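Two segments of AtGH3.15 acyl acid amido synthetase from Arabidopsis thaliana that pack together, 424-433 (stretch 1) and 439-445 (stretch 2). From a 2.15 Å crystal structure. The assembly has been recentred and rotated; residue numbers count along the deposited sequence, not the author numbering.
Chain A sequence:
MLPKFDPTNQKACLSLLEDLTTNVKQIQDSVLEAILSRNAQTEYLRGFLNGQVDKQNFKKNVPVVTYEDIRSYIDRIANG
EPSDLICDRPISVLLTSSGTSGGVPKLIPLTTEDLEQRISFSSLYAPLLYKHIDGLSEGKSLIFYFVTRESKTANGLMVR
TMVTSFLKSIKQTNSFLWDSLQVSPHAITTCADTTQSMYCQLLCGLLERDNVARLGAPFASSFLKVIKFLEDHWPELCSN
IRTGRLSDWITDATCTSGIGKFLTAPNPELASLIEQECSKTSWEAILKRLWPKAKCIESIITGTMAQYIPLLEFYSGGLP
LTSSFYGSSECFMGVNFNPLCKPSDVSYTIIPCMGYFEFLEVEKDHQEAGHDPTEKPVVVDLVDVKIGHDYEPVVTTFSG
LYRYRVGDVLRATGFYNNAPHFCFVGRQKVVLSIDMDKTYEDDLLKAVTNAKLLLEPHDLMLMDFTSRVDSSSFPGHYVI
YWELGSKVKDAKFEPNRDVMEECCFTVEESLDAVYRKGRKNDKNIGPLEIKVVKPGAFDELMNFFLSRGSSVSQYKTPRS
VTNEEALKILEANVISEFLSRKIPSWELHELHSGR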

# COMPACT_ATOMS: atom_id res chain seq x y z
N PHE A 424 10.11 -1.26 7.11
CA PHE A 424 9.23 -2.33 6.66
C PHE A 424 10.05 -3.37 5.90
O PHE A 424 10.73 -3.04 4.92
CB PHE A 424 8.12 -1.76 5.80
CG PHE A 424 7.13 -2.77 5.34
CD1 PHE A 424 7.36 -3.50 4.18
CD2 PHE A 424 5.98 -3.01 6.06
CE1 PHE A 424 6.45 -4.43 3.74
CE2 PHE A 424 5.06 -3.94 5.63
CZ PHE A 424 5.30 -4.66 4.47
N VAL A 425 10.02 -4.61 6.36
CA VAL A 425 10.71 -5.70 5.69
C VAL A 425 9.82 -6.37 4.65
O VAL A 425 10.19 -6.49 3.48
CB VAL A 425 11.23 -6.71 6.72
CG1 VAL A 425 11.93 -7.86 6.03
CG2 VAL A 425 12.15 -6.03 7.73
N GLY A 426 8.63 -6.80 5.05
CA GLY A 426 7.69 -7.41 4.13
C GLY A 426 6.57 -8.13 4.86
O GLY A 426 6.59 -8.29 6.08
N ARG A 427 5.58 -8.56 4.08
CA ARG A 427 4.64 -9.55 4.57
C ARG A 427 5.37 -10.85 4.82
O ARG A 427 6.44 -11.10 4.26
CB ARG A 427 3.51 -9.79 3.56
CG ARG A 427 2.73 -8.55 3.15
CD ARG A 427 1.26 -8.70 3.56
NE ARG A 427 1.00 -8.18 4.90
CZ ARG A 427 -0.18 -8.21 5.51
NH1 ARG A 427 -1.23 -8.74 4.91
NH2 ARG A 427 -0.31 -7.70 6.73
N GLN A 428 4.79 -11.72 5.65
CA GLN A 428 5.38 -13.04 5.88
C GLN A 428 4.66 -14.02 4.96
O GLN A 428 3.61 -14.55 5.31
CB GLN A 428 5.28 -13.45 7.34
CG GLN A 428 6.58 -13.96 7.94
CD GLN A 428 6.46 -14.25 9.42
OE1 GLN A 428 5.46 -13.91 10.06
NE2 GLN A 428 7.50 -14.87 9.99
N LYS A 429 5.20 -14.25 3.77
CA LYS A 429 4.40 -14.91 2.75
C LYS A 429 5.26 -15.75 1.82
O LYS A 429 6.13 -15.23 1.13
CB LYS A 429 3.59 -13.89 1.93
CG LYS A 429 2.43 -14.54 1.19
CD LYS A 429 2.27 -14.06 -0.23
CE LYS A 429 0.81 -14.16 -0.68
NZ LYS A 429 0.41 -15.57 -1.00
N VAL A 430 4.98 -17.05 1.79
CA VAL A 430 5.59 -17.93 0.80
C VAL A 430 4.93 -17.64 -0.54
O VAL A 430 3.70 -17.67 -0.66
CB VAL A 430 5.42 -19.40 1.20
CG1 VAL A 430 6.00 -20.32 0.13
CG2 VAL A 430 6.07 -19.67 2.55
N VAL A 431 5.74 -17.32 -1.55
CA VAL A 431 5.22 -17.11 -2.90
C VAL A 431 5.58 -18.24 -3.86
O VAL A 431 4.86 -18.44 -4.85
CB VAL A 431 5.68 -15.75 -3.48
CG1 VAL A 431 5.22 -14.60 -2.59
CG2 VAL A 431 7.18 -15.72 -3.66
N LEU A 432 6.65 -18.99 -3.61
CA LEU A 432 7.04 -20.08 -4.50
C LEU A 432 7.51 -21.28 -3.68
O LEU A 432 8.21 -21.12 -2.68
CB LEU A 432 8.15 -19.64 -5.47
CG LEU A 432 7.76 -18.55 -6.45
CD1 LEU A 432 9.04 -17.94 -7.10
CD2 LEU A 432 6.78 -19.08 -7.49
N SER A 433 7.12 -22.47 -4.14
CA SER A 433 7.51 -23.71 -3.47
C SER A 433 7.36 -24.87 -4.45
O SER A 433 6.24 -25.22 -4.82
CB SER A 433 6.67 -23.96 -2.23
OG SER A 433 7.05 -25.20 -1.66
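Stretch 2 (439-445) TYEDDLL

What holds the two stretches together most firmly? Four backbone hydrogen bonds do, all between strand 430-432 with its approach and the short strand 439-440 with the residue that follows. The N of Thr439 donates to the O of Leu432 at 2.8 Å, and the O of Thr439 in turn accepts from two successive amides, the N of Val431 at 2.8 Å and the N of Leu432 at 3.2 Å. The fourth runs from the N of Glu441 to the O of Lys429, 2.9 Å long, and ties the first residue of the helix to the loop ahead of the strand.

How does the backbone of stretch 2 run against stretch 1? It enters antiparallel, with Thr439 beside Leu432 as a hydrogen-bonded pair (CA to CA 5.0 Å) and Tyr440 beside Val430 as a non-hydrogen-bonded pair (CA to CA 4.2 Å). Two residues are passed on one side for one on the other, so the register shifts by one: a beta bulge, with Val431 as the extra residue and a psi of -24° in place of an extended value. The bulge lets both amides converge on the O of Thr439. The close approach at Tyr440 also brings its CA to 3.2 Å from the O of Lys429, a CA-H...O contact beside the hydrogen bond to Glu441.

Where does stretch 2 go after the strand? Tyr440 is the N-cap, and the chain turns at once into a helix whose first turn is closed by the N of Leu444 bonding to the O of Tyr440 at 3.0 Å. The helix axis lies 50° from the direction of strand 430-432 and comes within 8.0 Å of it. Asp442, with its CA-to-CB bond toward stretch 1, reaches the earlier strand, its CB 4.0 Å from the O of Val425.

Which side chains fill the remaining space? Val431 packs under the helix, its CG1 3.6 Å from the CB of Glu441 and its CG2 3.8 Å from the CD2 of Leu444. That same CD2 of Leu444 lies 4.1 Å from the CD1 of Leu432, so one methyl touches both neighbours. Leu432 and Thr439 share a face of the sheet, their CB atoms 4.1 Å apart. Val430 instead meets the Tyr440 ring: its CG2 sits over one face, 4.0 Å from the ring centroid, in a CH-pi contact, while the N of Lys429 and the C of Gln428 lie at the ring edge.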

# COMPACT_ATOMS: atom_id res chain seq x y z
N THR A 439 10.08 -20.16 -0.87
CA THR A 439 10.64 -18.86 -1.20
C THR A 439 9.65 -17.78 -0.80
O THR A 439 8.50 -17.78 -1.26
CB THR A 439 11.01 -18.77 -2.67
OG1 THR A 439 12.04 -19.74 -2.95
CG2 THR A 439 11.50 -17.36 -3.03
N TYR A 440 10.10 -16.87 0.05
CA TYR A 440 9.25 -15.81 0.58
C TYR A 440 9.26 -14.62 -0.36
O TYR A 440 10.19 -14.43 -1.16
CB TYR A 440 9.72 -15.39 1.97
CG TYR A 440 9.32 -16.37 3.06
CD1 TYR A 440 10.01 -17.56 3.24
CD2 TYR A 440 8.21 -16.12 3.88
CE1 TYR A 440 9.63 -18.47 4.22
CE2 TYR A 440 7.83 -17.02 4.87
CZ TYR A 440 8.55 -18.19 5.03
OH TYR A 440 8.18 -19.08 5.99
N GLU A 441 8.22 -13.80 -0.24
CA GLU A 441 8.10 -12.62 -1.09
C GLU A 441 9.27 -11.67 -0.91
O GLU A 441 9.80 -11.14 -1.89
CB GLU A 441 6.77 -11.90 -0.83
CG GLU A 441 6.46 -10.81 -1.84
CD GLU A 441 5.08 -10.19 -1.61
OE1 GLU A 441 4.99 -9.16 -0.90
OE2 GLU A 441 4.09 -10.76 -2.12
N ASP A 442 9.70 -11.43 0.34
CA ASP A 442 10.79 -10.46 0.54
C ASP A 442 12.10 -10.94 -0.09
O ASP A 442 12.86 -10.13 -0.63
CB ASP A 442 10.99 -10.13 2.02
CG ASP A 442 11.11 -11.37 2.91
OD1 ASP A 442 11.44 -12.46 2.40
OD2 ASP A 442 10.86 -11.25 4.13
N ASP A 443 12.37 -12.25 -0.05
CA ASP A 443 13.58 -12.78 -0.68
C ASP A 443 13.50 -12.71 -2.20
O ASP A 443 14.49 -12.37 -2.86
CB ASP A 443 13.78 -14.22 -0.24
CG ASP A 443 14.11 -14.35 1.23
OD1 ASP A 443 14.91 -13.53 1.74
OD2 ASP A 443 13.60 -15.28 1.87
N LEU A 444 12.34 -13.08 -2.76
CA LEU A 444 12.17 -12.99 -4.21
C LEU A 444 12.31 -11.55 -4.70
O LEU A 444 12.92 -11.30 -5.75
CB LEU A 444 10.80 -13.57 -4.61
CG LEU A 444 10.48 -13.43 -6.10
CD1 LEU A 444 11.51 -14.18 -6.90
CD2 LEU A 444 9.07 -13.92 -6.43
N LEU A 445 11.76 -10.59 -3.94
CA LEU A 445 11.90 -9.18 -4.29
C LEU A 445 13.36 -8.73 -4.28
O LEU A 445 13.82 -8.02 -5.18
CB LEU A 445 11.06 -8.34 -3.32
CG LEU A 445 9.54 -8.39 -3.52
CD1 LEU A 445 8.78 -7.84 -2.30
CD2 LEU A 445 9.14 -7.59 -4.77